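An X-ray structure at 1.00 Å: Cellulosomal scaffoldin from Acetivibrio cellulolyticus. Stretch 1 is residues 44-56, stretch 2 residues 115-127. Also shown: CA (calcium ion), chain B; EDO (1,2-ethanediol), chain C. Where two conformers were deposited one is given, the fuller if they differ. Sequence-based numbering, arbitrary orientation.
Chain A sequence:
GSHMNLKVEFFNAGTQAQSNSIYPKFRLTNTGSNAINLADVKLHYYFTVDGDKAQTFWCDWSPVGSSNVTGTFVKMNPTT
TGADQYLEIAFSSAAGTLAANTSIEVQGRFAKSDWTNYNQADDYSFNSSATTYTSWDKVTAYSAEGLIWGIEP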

# COMPACT_ATOMS: atom_id res chain seq x y z
N HIS A 44 -0.42 3.68 -2.26
CA HIS A 44 -0.00 3.04 -3.50
C HIS A 44 1.20 2.12 -3.31
O HIS A 44 2.16 2.45 -2.59
CB HIS A 44 0.43 4.05 -4.57
CG HIS A 44 -0.68 4.88 -5.13
ND1 HIS A 44 -0.44 5.88 -6.05
CD2 HIS A 44 -2.00 4.86 -4.91
CE1 HIS A 44 -1.59 6.45 -6.37
NE2 HIS A 44 -2.56 5.84 -5.69
N TYR A 45 1.14 1.00 -4.01
CA TYR A 45 2.24 0.05 -4.16
C TYR A 45 2.50 -0.12 -5.66
O TYR A 45 1.61 -0.55 -6.39
CB TYR A 45 1.90 -1.29 -3.51
CG TYR A 45 3.03 -2.29 -3.52
CD1 TYR A 45 3.23 -3.14 -4.59
CD2 TYR A 45 3.92 -2.35 -2.45
CE1 TYR A 45 4.28 -4.05 -4.60
CE2 TYR A 45 4.98 -3.24 -2.45
CZ TYR A 45 5.15 -4.10 -3.52
OH TYR A 45 6.21 -4.99 -3.46
N TYR A 46 3.71 0.22 -6.10
CA TYR A 46 4.09 0.25 -7.51
C TYR A 46 4.89 -0.98 -7.91
O TYR A 46 5.80 -1.41 -7.18
CB TYR A 46 4.95 1.50 -7.77
CG TYR A 46 4.24 2.80 -7.52
CD1 TYR A 46 3.47 3.38 -8.52
CD2 TYR A 46 4.31 3.45 -6.30
CE1 TYR A 46 2.79 4.56 -8.34
CE2 TYR A 46 3.63 4.64 -6.09
CZ TYR A 46 2.87 5.20 -7.11
OH TYR A 46 2.22 6.40 -6.88
N PHE A 47 4.59 -1.52 -9.08
CA PHE A 47 5.21 -2.76 -9.49
C PHE A 47 5.15 -2.91 -11.01
O PHE A 47 4.45 -2.17 -11.70
CB PHE A 47 4.52 -3.96 -8.78
CG PHE A 47 3.06 -4.15 -9.12
CD1 PHE A 47 2.07 -3.38 -8.52
CD2 PHE A 47 2.66 -5.12 -10.04
CE1 PHE A 47 0.73 -3.57 -8.82
CE2 PHE A 47 1.33 -5.32 -10.34
CZ PHE A 47 0.36 -4.55 -9.73
N THR A 48 5.89 -3.90 -11.51
CA THR A 48 5.73 -4.37 -12.88
C THR A 48 4.98 -5.69 -12.85
O THR A 48 5.34 -6.61 -12.10
CB THR A 48 7.05 -4.52 -13.65
OG1 THR A 48 7.82 -5.53 -13.01
CG2 THR A 48 7.82 -3.22 -13.69
N VAL A 49 3.89 -5.78 -13.61
CA VAL A 49 2.97 -6.89 -13.49
C VAL A 49 3.52 -8.23 -14.00
O VAL A 49 3.07 -9.27 -13.54
CB VAL A 49 1.62 -6.52 -14.15
CG1 VAL A 49 1.73 -6.41 -15.67
CG2 VAL A 49 0.49 -7.45 -13.76
N ASP A 50 4.46 -8.19 -14.95
CA ASP A 50 5.05 -9.42 -15.50
C ASP A 50 3.97 -10.35 -16.08
O ASP A 50 3.85 -11.52 -15.70
CB ASP A 50 5.89 -10.15 -14.46
CG ASP A 50 7.06 -9.34 -14.01
OD1 ASP A 50 7.89 -9.01 -14.90
OD2 ASP A 50 7.20 -9.05 -12.81
N GLY A 51 3.21 -9.79 -17.03
CA GLY A 51 2.08 -10.49 -17.62
C GLY A 51 0.79 -9.98 -17.02
O GLY A 51 0.41 -10.37 -15.92
N ASP A 52 0.12 -9.09 -17.73
CA ASP A 52 -1.08 -8.44 -17.22
C ASP A 52 -2.23 -9.46 -17.19
O ASP A 52 -2.46 -10.19 -18.14
CB ASP A 52 -1.45 -7.25 -18.11
CG ASP A 52 -2.54 -6.35 -17.53
OD1 ASP A 52 -2.75 -6.35 -16.32
OD2 ASP A 52 -3.16 -5.59 -18.34
N LYS A 53 -2.92 -9.49 -16.06
CA LYS A 53 -4.11 -10.30 -15.86
C LYS A 53 -4.99 -9.52 -14.89
O LYS A 53 -4.52 -8.63 -14.18
CB LYS A 53 -3.76 -11.65 -15.21
CG LYS A 53 -2.79 -12.51 -16.01
CD LYS A 53 -3.42 -13.06 -17.29
CE LYS A 53 -2.43 -13.68 -18.24
NZ LYS A 53 -1.63 -14.78 -17.61
N ALA A 54 -6.28 -9.84 -14.87
CA ALA A 54 -7.14 -9.36 -13.79
C ALA A 54 -6.44 -9.66 -12.47
O ALA A 54 -5.88 -10.75 -12.32
CB ALA A 54 -8.49 -10.09 -13.85
N GLN A 55 -6.45 -8.70 -11.54
CA GLN A 55 -5.88 -8.88 -10.22
C GLN A 55 -6.92 -8.56 -9.15
O GLN A 55 -7.82 -7.76 -9.38
CB GLN A 55 -4.65 -7.98 -10.05
CG GLN A 55 -3.50 -8.46 -10.93
CD GLN A 55 -2.45 -7.39 -11.10
OE1 GLN A 55 -2.70 -6.38 -11.82
NE2 GLN A 55 -1.33 -7.53 -10.48
N THR A 56 -6.74 -9.19 -8.00
CA THR A 56 -7.58 -8.97 -6.84
C THR A 56 -6.69 -8.69 -5.64
O THR A 56 -5.69 -9.37 -5.44
CB THR A 56 -8.44 -10.20 -6.55
OG1 THR A 56 -9.23 -10.51 -7.69
CG2 THR A 56 -9.38 -9.95 -5.37
N TRP A 115 -3.52 -17.07 -11.14
CA TRP A 115 -2.50 -17.45 -10.17
C TRP A 115 -1.12 -17.62 -10.79
O TRP A 115 -0.25 -18.26 -10.22
CB TRP A 115 -2.97 -18.63 -9.29
CG TRP A 115 -4.05 -18.15 -8.38
CD1 TRP A 115 -5.39 -18.07 -8.63
CD2 TRP A 115 -3.86 -17.57 -7.10
NE1 TRP A 115 -6.05 -17.49 -7.56
CE2 TRP A 115 -5.11 -17.16 -6.61
CE3 TRP A 115 -2.73 -17.36 -6.31
CZ2 TRP A 115 -5.27 -16.59 -5.36
CZ3 TRP A 115 -2.90 -16.78 -5.06
CH2 TRP A 115 -4.15 -16.41 -4.61
N THR A 116 -0.90 -16.97 -11.93
CA THR A 116 0.42 -16.98 -12.54
C THR A 116 1.38 -16.02 -11.83
O THR A 116 1.00 -15.15 -11.04
CB THR A 116 0.33 -16.69 -14.06
OG1 THR A 116 -0.32 -15.43 -14.27
CG2 THR A 116 -0.41 -17.84 -14.78
N ASN A 117 2.67 -16.18 -12.08
CA ASN A 117 3.69 -15.53 -11.28
C ASN A 117 3.95 -14.07 -11.62
O ASN A 117 3.83 -13.63 -12.77
CB ASN A 117 5.00 -16.29 -11.36
CG ASN A 117 4.95 -17.62 -10.63
OD1 ASN A 117 4.19 -17.81 -9.69
ND2 ASN A 117 5.77 -18.55 -11.08
N TYR A 118 4.37 -13.36 -10.59
CA TYR A 118 5.06 -12.10 -10.63
C TYR A 118 6.58 -12.31 -10.49
O TYR A 118 7.00 -13.32 -9.92
CB TYR A 118 4.65 -11.24 -9.44
CG TYR A 118 3.20 -10.85 -9.38
CD1 TYR A 118 2.72 -9.76 -10.08
CD2 TYR A 118 2.30 -11.54 -8.58
CE1 TYR A 118 1.39 -9.37 -9.99
CE2 TYR A 118 0.99 -11.16 -8.49
CZ TYR A 118 0.52 -10.06 -9.18
OH TYR A 118 -0.80 -9.73 -9.07
N ASN A 119 7.38 -11.34 -10.96
CA ASN A 119 8.77 -11.18 -10.55
C ASN A 119 8.85 -9.99 -9.62
O ASN A 119 8.75 -8.84 -10.07
CB ASN A 119 9.71 -10.95 -11.75
CG ASN A 119 11.10 -10.58 -11.32
OD1 ASN A 119 11.54 -10.96 -10.23
ND2 ASN A 119 11.80 -9.82 -12.15
N GLN A 120 8.97 -10.22 -8.32
CA GLN A 120 8.98 -9.11 -7.37
C GLN A 120 10.24 -8.27 -7.46
O GLN A 120 10.25 -7.10 -7.07
CB GLN A 120 8.81 -9.60 -5.93
CG GLN A 120 7.56 -10.40 -5.71
CD GLN A 120 7.13 -10.35 -4.26
OE1 GLN A 120 6.53 -9.36 -3.84
NE2 GLN A 120 7.45 -11.39 -3.49
N ALA A 121 11.34 -8.87 -7.94
CA ALA A 121 12.65 -8.26 -7.76
C ALA A 121 12.78 -6.90 -8.44
O ALA A 121 13.55 -6.07 -7.96
CB ALA A 121 13.74 -9.19 -8.27
N ASP A 122 12.07 -6.69 -9.54
CA ASP A 122 12.15 -5.43 -10.27
C ASP A 122 11.10 -4.40 -9.86
O ASP A 122 11.03 -3.34 -10.47
CB ASP A 122 12.10 -5.65 -11.78
CG ASP A 122 10.73 -6.08 -12.28
OD1 ASP A 122 9.97 -6.71 -11.51
OD2 ASP A 122 10.43 -5.80 -13.47
N ASP A 123 10.29 -4.68 -8.85
CA ASP A 123 9.19 -3.79 -8.53
C ASP A 123 9.66 -2.58 -7.74
O ASP A 123 10.36 -2.71 -6.74
CB ASP A 123 8.13 -4.54 -7.72
CG ASP A 123 7.44 -5.63 -8.53
OD1 ASP A 123 7.50 -5.57 -9.78
OD2 ASP A 123 6.82 -6.52 -7.88
N TYR A 124 9.21 -1.40 -8.15
CA TYR A 124 9.61 -0.14 -7.52
C TYR A 124 9.41 -0.18 -6.00
O TYR A 124 10.27 0.27 -5.25
CB TYR A 124 8.80 1.00 -8.14
CG TYR A 124 9.06 2.38 -7.60
CD1 TYR A 124 8.33 2.91 -6.55
CD2 TYR A 124 9.98 3.19 -8.22
CE1 TYR A 124 8.53 4.19 -6.10
CE2 TYR A 124 10.20 4.48 -7.78
CZ TYR A 124 9.49 4.98 -6.72
OH TYR A 124 9.73 6.27 -6.30
N SER A 125 8.27 -0.69 -5.55
CA SER A 125 7.94 -0.66 -4.13
C SER A 125 8.45 -1.85 -3.31
O SER A 125 8.31 -1.85 -2.08
CB SER A 125 6.43 -0.53 -3.92
OG SER A 125 5.91 0.67 -4.45
N PHE A 126 8.99 -2.88 -3.96
CA PHE A 126 9.36 -4.10 -3.25
C PHE A 126 10.59 -3.90 -2.38
O PHE A 126 11.59 -3.33 -2.83
CB PHE A 126 9.66 -5.19 -4.28
CG PHE A 126 10.08 -6.52 -3.70
CD1 PHE A 126 9.23 -7.27 -2.90
CD2 PHE A 126 11.31 -7.07 -4.03
CE1 PHE A 126 9.59 -8.51 -2.42
CE2 PHE A 126 11.68 -8.33 -3.56
CZ PHE A 126 10.82 -9.05 -2.76
N ASN A 127 10.51 -4.40 -1.16
CA ASN A 127 11.63 -4.39 -0.23
C ASN A 127 12.06 -5.83 -0.01
O ASN A 127 11.37 -6.61 0.64
CB ASN A 127 11.24 -3.69 1.06
CG ASN A 127 12.42 -3.48 1.95
OD1 ASN A 127 13.29 -4.34 2.02
ND2 ASN A 127 12.48 -2.35 2.63
CA CA B . 7.63 -7.28 -11.39
C1 EDO C . -0.10 8.51 -9.65
O1 EDO C . -0.41 8.64 -8.26
C2 EDO C . 0.95 7.43 -9.84
O2 EDO C . 2.14 7.76 -9.11
O HOH W 1 6.51 -6.85 -5.20
O HOH W 2 10.47 -8.59 -14.52
O HOH W 3 3.28 -14.45 -15.31
O HOH W 4 0.67 -13.72 -16.07
O HOH W 5 5.93 -8.16 -9.83

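Stretch 1 leaves its strand after Phe 47 and continues as loop until a strand resumes at Gln 55; stretch 2, mostly loop, runs antiparallel to it, with Tyr 118 opposite Asp 50, Asp 123 opposite Phe 47 and Ser 125 opposite Tyr 46. A calcium ion ties the middle together.

Water 4 bridges Thr 116 OG1 to Lys 53 NZ. The Tyr 118 ring reaches in beside the loop, its CE1 lying 4.1 Å from Phe 47 CE2 and 4.3 Å from Val 49 CG2, an apolar contact away from the metal site.

Asn 119 N donates to Asp 50 OD2 (2.9 Å), while Asn 119 O binds calcium at 2.3 Å. Asp 50 OD2 also binds the ion at 2.3 Å. Asp 122 splits its duties: OD1 takes the calcium, and OD2 accepts a hydrogen bond from Thr 48 OG1 (2.7 Å), whose oxygen is itself a ligand. Thr 48 O completes that residue's bidentate grip. Asp 123 OD1 binds calcium and accepts from Thr 48 N at 2.9 Å; its OD2 holds water 5, the seventh ligand, and water 1, which leads to Tyr 45 OH. The cation lets three carboxylates and two carbonyls converge where they would otherwise repel.

Asp 123 also starts a type I turn, closed by Phe 126 N donating to Asp 123 O (3.1 Å). Within it, Tyr 124 CD1 packs on Tyr 46 CB at 3.9 Å. Ser 125 clasps Tyr 46 from both ends: Ser 125 N donates to Tyr 46 O (3.0 Å), and Tyr 46 N to Ser 125 OG (2.8 Å). Ser 125 CB sits over the face of the Tyr 45 ring, 3.6 Å from its centroid. The rule to read here is that the ligand oxygens of Asp 50 and Asp 123 each also accept a backbone amide from the other stretch, setting metal site and register together.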